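Local structure of glycosyl hydrolase family 26 (Bacteroides ovatus, 4ZXO) at residues F29-D34 with W301-E306; G59-D64 with Y92-M97. The protein probably hydrolyses the beta-mannan backbone of polysaccharides such as galactomannan, as a family 26 beta-mannanase with a TIM-barrel fold. One frame throughout, in Å; residues are numbered along the deposited sequence.

Contact 1: residues F29-D34 with W301-E306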
loop_
_atom_site.group_PDB
_atom_site.type_symbol
_atom_site.label_atom_id
_atom_site.label_comp_id
_atom_site.label_asym_id
_atom_site.label_seq_id
_atom_site.Cartn_x
_atom_site.Cartn_y
_atom_site.Cartn_z
ATOM N N PHE A 29 7.961 7.270 5.630
ATOM C CA PHE A 29 6.617 7.532 6.097
ATOM C C PHE A 29 5.659 7.753 4.946
ATOM O O PHE A 29 5.986 8.507 4.012
ATOM C CB PHE A 29 6.581 8.757 6.995
ATOM C CG PHE A 29 5.212 8.985 7.599
ATOM C CD1 PHE A 29 4.753 8.172 8.650
ATOM C CD2 PHE A 29 4.348 9.919 7.071
ATOM C CE1 PHE A 29 3.447 8.344 9.188
ATOM C CE2 PHE A 29 3.057 10.084 7.606
ATOM C CZ PHE A 29 2.611 9.311 8.663
ATOM N N GLY A 30 4.454 7.159 5.050
ATOM C CA GLY A 30 3.482 7.175 3.987
ATOM C C GLY A 30 2.100 7.687 4.384
ATOM O O GLY A 30 1.681 7.553 5.540
ATOM N N HIS A 31 1.370 8.196 3.395
ATOM C CA HIS A 31 -0.000 8.590 3.601
ATOM C C HIS A 31 -0.805 8.338 2.319
ATOM O O HIS A 31 -0.395 8.751 1.217
ATOM C CB HIS A 31 -0.032 10.075 3.976
ATOM C CG HIS A 31 -1.413 10.601 4.308
ATOM N ND1 HIS A 31 -1.826 11.870 3.945
ATOM C CD2 HIS A 31 -2.448 10.042 4.984
ATOM C CE1 HIS A 31 -3.064 12.073 4.378
ATOM N NE2 HIS A 31 -3.476 10.964 4.992
ATOM N N HIS A 32 -1.958 7.718 2.463
ATOM C CA HIS A 32 -2.872 7.488 1.352
ATOM C C HIS A 32 -3.565 8.786 0.910
ATOM O O HIS A 32 -3.992 9.617 1.723
ATOM C CB HIS A 32 -3.938 6.430 1.750
ATOM C CG HIS A 32 -4.715 5.894 0.585
ATOM N ND1 HIS A 32 -4.224 4.900 -0.263
ATOM C CD2 HIS A 32 -5.944 6.231 0.108
ATOM C CE1 HIS A 32 -5.128 4.649 -1.205
ATOM N NE2 HIS A 32 -6.192 5.430 -0.985
ATOM N N ASP A 33 -3.626 8.942 -0.405
ATOM C CA ASP A 33 -4.296 10.068 -1.097
ATOM C C ASP A 33 -3.715 11.422 -0.645
ATOM O O ASP A 33 -4.402 12.439 -0.669
ATOM C CB ASP A 33 -5.823 9.982 -0.884
ATOM C CG ASP A 33 -6.473 9.011 -1.850
ATOM O OD1 ASP A 33 -5.815 8.676 -2.866
ATOM O OD2 ASP A 33 -7.622 8.583 -1.587
ATOM N N ASP A 34 -2.425 11.416 -0.271
ATOM C CA ASP A 34 -1.864 12.556 0.432
ATOM C C ASP A 34 -1.940 13.876 -0.343
ATOM O O ASP A 34 -2.262 14.936 0.240
ATOM C CB ASP A 34 -0.386 12.273 0.748
ATOM C CG ASP A 34 0.216 13.378 1.614
ATOM O OD1 ASP A 34 -0.226 13.530 2.783
ATOM O OD2 ASP A 34 1.089 14.122 1.118
ATOM N N TRP A 301 -3.605 5.820 6.765
ATOM C CA TRP A 301 -4.701 5.890 5.794
ATOM C C TRP A 301 -5.152 7.340 5.535
ATOM O O TRP A 301 -4.579 8.289 6.076
ATOM C CB TRP A 301 -5.871 5.000 6.264
ATOM C CG TRP A 301 -6.806 4.614 5.116
ATOM C CD1 TRP A 301 -8.171 4.903 4.992
ATOM C CD2 TRP A 301 -6.453 3.908 3.910
ATOM N NE1 TRP A 301 -8.652 4.412 3.793
ATOM C CE2 TRP A 301 -7.623 3.811 3.110
ATOM C CE3 TRP A 301 -5.264 3.321 3.453
ATOM C CZ2 TRP A 301 -7.634 3.117 1.889
ATOM C CZ3 TRP A 301 -5.263 2.662 2.224
ATOM C CH2 TRP A 301 -6.447 2.579 1.456
ATOM N N ARG A 302 -6.109 7.496 4.624
ATOM C CA ARG A 302 -6.441 8.800 4.025
ATOM C C ARG A 302 -7.094 9.788 4.964
ATOM O O ARG A 302 -7.604 9.424 6.015
ATOM C CB ARG A 302 -7.351 8.599 2.789
ATOM C CG ARG A 302 -8.746 8.110 3.130
ATOM C CD ARG A 302 -9.424 7.433 1.937
ATOM N NE ARG A 302 -10.847 7.216 2.276
ATOM C CZ ARG A 302 -11.836 8.097 2.044
ATOM N NH1 ARG A 302 -11.607 9.279 1.408
ATOM N NH2 ARG A 302 -13.066 7.805 2.490
ATOM N N ASN A 303 -7.003 11.059 4.595
ATOM C CA ASN A 303 -7.709 12.117 5.341
ATOM C C ASN A 303 -8.945 12.496 4.562
ATOM O O ASN A 303 -8.869 13.281 3.617
ATOM C CB ASN A 303 -6.780 13.324 5.557
ATOM C CG ASN A 303 -5.772 13.089 6.674
ATOM O OD1 ASN A 303 -5.545 11.938 7.078
ATOM N ND2 ASN A 303 -5.161 14.168 7.167
ATOM N N ALA A 304 -10.079 11.872 4.891
ATOM C CA ALA A 304 -11.262 11.919 4.017
ATOM C C ALA A 304 -11.956 13.270 3.999
ATOM O O ALA A 304 -12.642 13.649 4.959
ATOM C CB ALA A 304 -12.268 10.822 4.434
ATOM N N ARG A 305 -11.845 13.959 2.891
ATOM C CA ARG A 305 -12.396 15.294 2.771
ATOM C C ARG A 305 -13.886 15.253 2.912
ATOM O O ARG A 305 -14.459 16.193 3.374
ATOM C CB ARG A 305 -11.953 15.965 1.488
ATOM C CG ARG A 305 -12.721 15.661 0.220
ATOM C CD ARG A 305 -12.442 14.289 -0.328
ATOM N NE ARG A 305 -12.612 14.152 -1.759
ATOM C CZ ARG A 305 -12.776 12.985 -2.342
ATOM N NH1 ARG A 305 -12.819 11.908 -1.601
ATOM N NH2 ARG A 305 -12.859 12.878 -3.618
ATOM N N GLU A 306 -14.463 14.129 2.546
ATOM C CA GLU A 306 -15.914 13.982 2.495
ATOM C C GLU A 306 -16.490 13.438 3.806
ATOM O O GLU A 306 -17.724 13.335 3.953
ATOM C CB GLU A 306 -16.323 13.079 1.312
ATOM C CG GLU A 306 -16.271 11.571 1.587
ATOM C CD GLU A 306 -14.923 10.938 1.446
ATOM O OE1 GLU A 306 -13.901 11.636 1.281
ATOM O OE2 GLU A 306 -14.881 9.687 1.521
HETATM O O HOH W 1 -5.564 11.970 2.325
#
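His-32 and Trp-301 both carry CG anti to the backbone N (chi1 -166° and -159°); the two side chains run alongside each other and their rings meet face to face. They stack with centroids 3.9 Å apart and planes 15° from parallel; Trp-301 CH2 sits over the middle of the imidazole. Arg-302 CB meets the imidazole at its edge, 3.8 Å from His-32 CD2, while the extended arginine runs on to Glu-306, which NH1 and NH2 grip end-on. An alanine in place of His-32 would probably leave one face of the Trp-301 indole without its stacking partner and Ser-62 OG without the ring nitrogen it bonds. His-31 suits its place because its two nitrogens serve different partners: ND1 binds Asp-34 OD1 in the ring plane at 2.6 Å, and NE2 makes a weak bond of 3.1 Å to Asn-303 OD1. Asn-303 ND2 binds Asp-49. A water bridges the backbones, accepting from Asn-303 N at 2.8 Å and near enough to His-32 O to donate. Here the C-terminal end of strand 27-32, the active-site side of TIM barrels, meets the loop after 295-300, and the Asp-34 bond limits ring rotation, keeping NE2 toward Asn-303.

Contact 2: residues G59-D64 with Y92-M97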
loop_
_atom_site.group_PDB
_atom_site.type_symbol
_atom_site.label_atom_id
_atom_site.label_comp_id
_atom_site.label_asym_id
_atom_site.label_seq_id
_atom_site.Cartn_x
_atom_site.Cartn_y
_atom_site.Cartn_z
ATOM N N GLY A 59 7.475 10.206 2.429
ATOM C CA GLY A 59 8.329 9.420 1.559
ATOM C C GLY A 59 7.541 8.478 0.659
ATOM O O GLY A 59 7.999 8.107 -0.418
ATOM N N VAL A 60 6.357 8.057 1.110
ATOM C CA VAL A 60 5.470 7.194 0.305
ATOM C C VAL A 60 4.113 7.854 0.170
ATOM O O VAL A 60 3.569 8.403 1.146
ATOM C CB VAL A 60 5.242 5.841 0.978
ATOM C CG1 VAL A 60 4.316 4.961 0.122
ATOM C CG2 VAL A 60 6.573 5.091 1.252
ATOM N N MET A 61 3.549 7.779 -1.024
ATOM C CA MET A 61 2.140 8.132 -1.218
ATOM C C MET A 61 1.453 6.963 -1.843
ATOM O O MET A 61 2.046 6.268 -2.676
ATOM C CB MET A 61 2.003 9.341 -2.124
ATOM C CG MET A 61 2.479 10.599 -1.429
ATOM S SD MET A 61 2.434 12.012 -2.539
ATOM C CE MET A 61 3.319 13.215 -1.524
ATOM N N SER A 62 0.235 6.682 -1.393
ATOM C CA SER A 62 -0.539 5.613 -2.047
ATOM C C SER A 62 -1.841 6.173 -2.556
ATOM O O SER A 62 -2.359 7.193 -2.075
ATOM C CB SER A 62 -0.791 4.401 -1.086
ATOM O OG SER A 62 -1.466 4.796 0.090
ATOM N N PHE A 63 -2.387 5.466 -3.525
ATOM C CA PHE A 63 -3.652 5.832 -4.139
ATOM C C PHE A 63 -4.359 4.537 -4.488
ATOM O O PHE A 63 -3.750 3.473 -4.425
ATOM C CB PHE A 63 -3.462 6.714 -5.402
ATOM C CG PHE A 63 -2.564 7.921 -5.184
ATOM C CD1 PHE A 63 -3.086 9.135 -4.702
ATOM C CD2 PHE A 63 -1.204 7.818 -5.432
ATOM C CE1 PHE A 63 -2.256 10.203 -4.487
ATOM C CE2 PHE A 63 -0.334 8.897 -5.243
ATOM C CZ PHE A 63 -0.864 10.101 -4.754
ATOM N N ASP A 64 -5.625 4.620 -4.885
ATOM C CA ASP A 64 -6.396 3.389 -5.162
ATOM C C ASP A 64 -6.886 3.370 -6.580
ATOM O O ASP A 64 -7.282 4.400 -7.131
ATOM C CB ASP A 64 -7.560 3.278 -4.186
ATOM C CG ASP A 64 -8.022 1.821 -4.002
ATOM O OD1 ASP A 64 -7.502 1.173 -3.067
ATOM O OD2 ASP A 64 -8.804 1.292 -4.835
ATOM N N TYR A 92 7.189 10.863 -7.939
ATOM C CA TYR A 92 8.435 10.304 -8.420
ATOM C C TYR A 92 9.466 11.413 -8.661
ATOM O O TYR A 92 10.651 11.280 -8.308
ATOM C CB TYR A 92 8.192 9.556 -9.726
ATOM C CG TYR A 92 9.441 8.905 -10.288
ATOM C CD1 TYR A 92 9.867 7.679 -9.814
ATOM C CD2 TYR A 92 10.187 9.528 -11.285
ATOM C CE1 TYR A 92 10.989 7.072 -10.321
ATOM C CE2 TYR A 92 11.364 8.932 -11.810
ATOM C CZ TYR A 92 11.748 7.689 -11.323
ATOM O OH TYR A 92 12.887 7.086 -11.816
ATOM N N ALA A 93 9.009 12.515 -9.225
ATOM C CA ALA A 93 9.931 13.619 -9.570
ATOM C C ALA A 93 10.619 14.165 -8.313
ATOM O O ALA A 93 11.799 14.570 -8.350
ATOM C CB ALA A 93 9.170 14.719 -10.318
ATOM N N ARG A 94 9.930 14.163 -7.173
ATOM C CA ARG A 94 10.543 14.722 -5.962
ATOM C C ARG A 94 11.344 13.631 -5.242
ATOM O O ARG A 94 11.988 13.905 -4.239
ATOM C CB ARG A 94 9.475 15.381 -5.067
ATOM C CG ARG A 94 8.472 14.457 -4.399
ATOM C CD ARG A 94 7.517 15.227 -3.455
ATOM N NE ARG A 94 6.608 16.143 -4.172
ATOM C CZ ARG A 94 5.348 15.861 -4.542
ATOM N NH1 ARG A 94 4.791 14.658 -4.291
ATOM N NH2 ARG A 94 4.635 16.804 -5.185
ATOM N N GLY A 95 11.330 12.406 -5.770
ATOM C CA GLY A 95 12.121 11.336 -5.171
ATOM C C GLY A 95 11.388 10.395 -4.224
ATOM O O GLY A 95 12.013 9.474 -3.647
ATOM N N GLY A 96 10.086 10.569 -4.086
ATOM C CA GLY A 96 9.351 9.667 -3.190
ATOM C C GLY A 96 8.893 8.395 -3.876
ATOM O O GLY A 96 9.040 8.231 -5.110
ATOM N N MET A 97 8.291 7.515 -3.063
ATOM C CA MET A 97 7.782 6.230 -3.526
ATOM C C MET A 97 6.267 6.281 -3.729
ATOM O O MET A 97 5.578 7.119 -3.074
ATOM C CB MET A 97 8.093 5.112 -2.490
ATOM C CG MET A 97 8.013 3.738 -3.094
ATOM S SD MET A 97 8.121 2.467 -1.824
ATOM C CE MET A 97 6.364 2.205 -1.471
#
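Met-97 N donates to Gly-59 O over 2.7 Å, with 178° at the hydrogen. Two residues further on, Met-61 N returns a bond of 3.0 Å to Met-97 O. Between the two, Val-60 CA adds a CA-H...O contact to the same carbonyl oxygen, so Met-97 O is approached by two successive residues of the neighbouring strand. This pair of bonds marks a parallel bridge between Val-60 and Met-97, where strand 97-101 begins beside strand 60-64. Helix 81-93 connects these strands, making a beta-alpha-beta unit, the repeating element of the TIM barrel.

The turn out of that helix is a Schellman motif. Gly-95 has a positive phi of 97°, at which a side chain would jam against the carbonyl O before it, and Gly-95 N bonds back to Tyr-92 O. Gly-96 lets the chain come close as well: its CA is 3.5 Å from Gly-59 O, and a CB there would press on that oxygen.

Val-60 and Met-97 send their side chains to the same face of the sheet, side by side. Met-97 bends at chi3 (93°), and its CE reaches both methyls of the valine, 3.8 Å from Val-60 CG1. Branched valine fits an extended strand, and the flexible methionine fills in against it, with Tyr-297 touching both and Leu-15 and Leu-19 of helix 10-19 also lying against Met-97. Met-61 reaches out the other way, its chain extended beyond CG, and crosses Arg-94 at about a right angle; its CE lies 3.5 Å from Arg-94 NH1. The same NH1 is hydrogen-bonded to Gln-91, and Tyr-57 makes a cation-pi contact with the guanidinium.

The centres of the two contacts lie 12 Å apart, and both reach the one parallel sheet of the barrel, in which strands 27-32 and 60-64 are neighbours. Along the chain, both segments of contact 2 fall between the two segments of contact 1: 59-64 and 92-97 belong to a local beta-alpha-beta unit, whereas 29-34 meets 301-306 from 267 residues away, directly after strand 295-300. They touch directly, Asp-33 N lying 2.7 Å from Ser-62 O in a probable hydrogen bond. Contact 1 lies at the seam where strand 27-32 pairs with strand 295-300 and the barrel closes, while contact 2 joins consecutive strands within it.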